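Side-chain contact in FYVE, RhoGEF and PH domain-containing protein 5 (Homo sapiens, PDB 3MPX), which activates the Rho-family GTPase CDC42 by exchanging its bound GDP for GTP, and mediates its activation by VEGF: residues H262-N267 with L271-Q276. Sequence-based numbering, arbitrary orientation.
Sequences HLFLMN and LYTYPQ
Leu-271 sets its CB against CB of Phe-264 at 3.8 Å, the two side chains slanting across one another on one side of the hairpin. The Leu-271 branch beyond is met by Met-266, deposited as selenomethionine: its chain bends at chi2 and chi3, bringing CE to 3.9 Å from CG of Leu-271; CD1 of the leucine also touches that methyl and CB of Phe-264. Past the other flank of Leu-271, CG2 of Thr-273 rests at the rim of the Phe-264 ring, in its plane and 3.9 Å from CD2, while CD2 of His-262 sits over one face of the ring, toward its rim; ND1 of the same imidazole is hydrogen-bonded to Thr-249. Strands 257-266 and 269-275 form an antiparallel beta hairpin of the first PH domain, and strand 281-288 continues the sheet, its Tyr-281 stacking on His-262 and meeting Phe-264 edge-to-face. Phe-264 and Leu-271 are the hydrogen-bonded pair, with Leu-271 N 2.9 Å from Phe-264 O. OG1 of Thr-273, between its own backbone N and carbonyl carbon (chi1 85°), reaches His-262 O at 2.8 Å; N of Thr-273 bonds the same oxygen from the opposite face of its carbonyl plane. With an alanine at Thr-273, His-262 O would probably keep only the backbone N-H as donor from the partner strand, and a gap is likely to open at the Phe-264 rim. On the reverse side, Leu-263 lies alongside Tyr-272, pointing the same way, with CD2 of the leucine 3.5 Å from CD2 of the tyrosine. CD of Pro-275 rests 4.1 Å from CB of His-262.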
loop_
_atom_site.group_PDB
_atom_site.type_symbol
_atom_site.label_atom_id
_atom_site.label_comp_id
_atom_site.label_asym_id
_atom_site.label_seq_id
_atom_site.Cartn_x
_atom_site.Cartn_y
_atom_site.Cartn_z
ATOM N N HIS A 262 8.509 -18.182 7.170
ATOM C CA HIS A 262 7.225 -17.694 6.679
ATOM C C HIS A 262 7.370 -17.183 5.264
ATOM O O HIS A 262 8.207 -16.320 5.028
ATOM C CB HIS A 262 6.622 -16.632 7.611
ATOM C CG HIS A 262 5.187 -16.362 7.309
ATOM N ND1 HIS A 262 4.183 -17.140 7.850
ATOM C CD2 HIS A 262 4.640 -15.478 6.436
ATOM C CE1 HIS A 262 3.059 -16.682 7.328
ATOM N NE2 HIS A 262 3.285 -15.681 6.469
ATOM N N LEU A 263 6.549 -17.698 4.325
ATOM C CA LEU A 263 6.621 -17.371 2.891
ATOM C C LEU A 263 5.536 -16.438 2.338
ATOM O O LEU A 263 4.357 -16.810 2.357
ATOM C CB LEU A 263 6.550 -18.668 2.037
ATOM C CG LEU A 263 7.543 -19.816 2.241
ATOM C CD1 LEU A 263 7.468 -20.753 1.083
ATOM C CD2 LEU A 263 8.976 -19.324 2.375
ATOM N N PHE A 264 5.939 -15.307 1.696
ATOM C CA PHE A 264 4.998 -14.423 0.993
ATOM C C PHE A 264 5.201 -14.590 -0.528
ATOM O O PHE A 264 6.168 -14.066 -1.076
ATOM C CB PHE A 264 5.168 -12.964 1.409
ATOM C CG PHE A 264 4.889 -12.644 2.849
ATOM C CD1 PHE A 264 3.593 -12.392 3.287
ATOM C CD2 PHE A 264 5.929 -12.550 3.772
ATOM C CE1 PHE A 264 3.346 -12.050 4.615
ATOM C CE2 PHE A 264 5.670 -12.224 5.114
ATOM C CZ PHE A 264 4.387 -11.969 5.519
ATOM N N LEU A 265 4.319 -15.363 -1.189
ATOM C CA LEU A 265 4.396 -15.632 -2.633
ATOM C C LEU A 265 3.571 -14.632 -3.488
ATOM O O LEU A 265 2.344 -14.571 -3.414
ATOM C CB LEU A 265 4.028 -17.101 -2.983
ATOM C CG LEU A 265 3.658 -17.430 -4.449
ATOM C CD1 LEU A 265 4.873 -17.646 -5.310
ATOM C CD2 LEU A 265 2.760 -18.632 -4.536
HETATM N N MSE A 266 4.294 -13.881 -4.326
HETATM C CA MSE A 266 3.757 -12.943 -5.300
HETATM C C MSE A 266 4.012 -13.544 -6.678
HETATM O O MSE A 266 4.848 -14.446 -6.810
HETATM C CB MSE A 266 4.482 -11.589 -5.216
HETATM C CG MSE A 266 3.685 -10.529 -4.524
HETATM SE SE MSE A 266 4.035 -10.491 -2.618
HETATM C CE MSE A 266 5.860 -9.782 -2.588
ATOM N N ASN A 267 3.336 -13.011 -7.711
ATOM C CA ASN A 267 3.549 -13.435 -9.097
ATOM C C ASN A 267 4.932 -12.955 -9.558
ATOM O O ASN A 267 5.580 -13.573 -10.402
ATOM C CB ASN A 267 2.442 -12.868 -10.000
ATOM C CG ASN A 267 2.173 -11.380 -9.875
ATOM O OD1 ASN A 267 3.018 -10.572 -9.439
ATOM N ND2 ASN A 267 0.986 -10.984 -10.314
ATOM N N LEU A 271 9.013 -13.759 -1.149
ATOM C CA LEU A 271 9.613 -13.338 0.109
ATOM C C LEU A 271 9.773 -14.569 0.986
ATOM O O LEU A 271 8.845 -15.384 1.106
ATOM C CB LEU A 271 8.819 -12.233 0.822
ATOM C CG LEU A 271 8.426 -10.964 0.032
ATOM C CD1 LEU A 271 7.758 -9.951 0.956
ATOM C CD2 LEU A 271 9.626 -10.299 -0.647
ATOM N N TYR A 272 10.999 -14.731 1.521
ATOM C CA TYR A 272 11.445 -15.831 2.375
ATOM C C TYR A 272 11.790 -15.177 3.681
ATOM O O TYR A 272 12.732 -14.384 3.738
ATOM C CB TYR A 272 12.678 -16.494 1.734
ATOM C CG TYR A 272 13.126 -17.783 2.381
ATOM C CD1 TYR A 272 14.295 -17.837 3.138
ATOM C CD2 TYR A 272 12.436 -18.969 2.162
ATOM C CE1 TYR A 272 14.740 -19.033 3.697
ATOM C CE2 TYR A 272 12.855 -20.162 2.737
ATOM C CZ TYR A 272 14.017 -20.194 3.491
ATOM O OH TYR A 272 14.428 -21.385 4.036
ATOM N N THR A 273 10.961 -15.395 4.702
ATOM C CA THR A 273 11.140 -14.704 5.978
ATOM C C THR A 273 11.287 -15.689 7.174
ATOM O O THR A 273 11.342 -16.909 6.986
ATOM C CB THR A 273 9.994 -13.618 6.228
ATOM O OG1 THR A 273 8.839 -14.207 6.815
ATOM C CG2 THR A 273 9.574 -12.856 4.981
ATOM N N TYR A 274 11.378 -15.118 8.395
ATOM C CA TYR A 274 11.413 -15.816 9.664
ATOM C C TYR A 274 10.359 -15.176 10.588
ATOM O O TYR A 274 10.458 -13.978 10.916
ATOM C CB TYR A 274 12.800 -15.787 10.331
ATOM C CG TYR A 274 12.736 -16.113 11.811
ATOM C CD1 TYR A 274 12.433 -17.403 12.252
ATOM C CD2 TYR A 274 12.935 -15.126 12.771
ATOM C CE1 TYR A 274 12.334 -17.701 13.613
ATOM C CE2 TYR A 274 12.817 -15.406 14.135
ATOM C CZ TYR A 274 12.532 -16.700 14.551
ATOM O OH TYR A 274 12.454 -16.999 15.889
ATOM N N PRO A 275 9.391 -15.970 11.082
ATOM C CA PRO A 275 8.381 -15.396 11.978
ATOM C C PRO A 275 8.887 -15.123 13.389
ATOM O O PRO A 275 9.304 -16.039 14.091
ATOM C CB PRO A 275 7.247 -16.426 11.960
ATOM C CG PRO A 275 7.839 -17.676 11.454
ATOM C CD PRO A 275 9.135 -17.394 10.791
ATOM N N GLN A 276 8.811 -13.861 13.813
ATOM C CA GLN A 276 9.222 -13.426 15.157
ATOM C C GLN A 276 8.045 -13.425 16.159
ATOM O O GLN A 276 6.886 -13.411 15.740
ATOM C CB GLN A 276 9.894 -12.036 15.110
ATOM C CG GLN A 276 11.179 -11.984 14.282
ATOM C CD GLN A 276 11.598 -10.577 13.908
ATOM O OE1 GLN A 276 12.034 -10.316 12.775
ATOM N NE2 GLN A 276 11.510 -9.639 14.851
#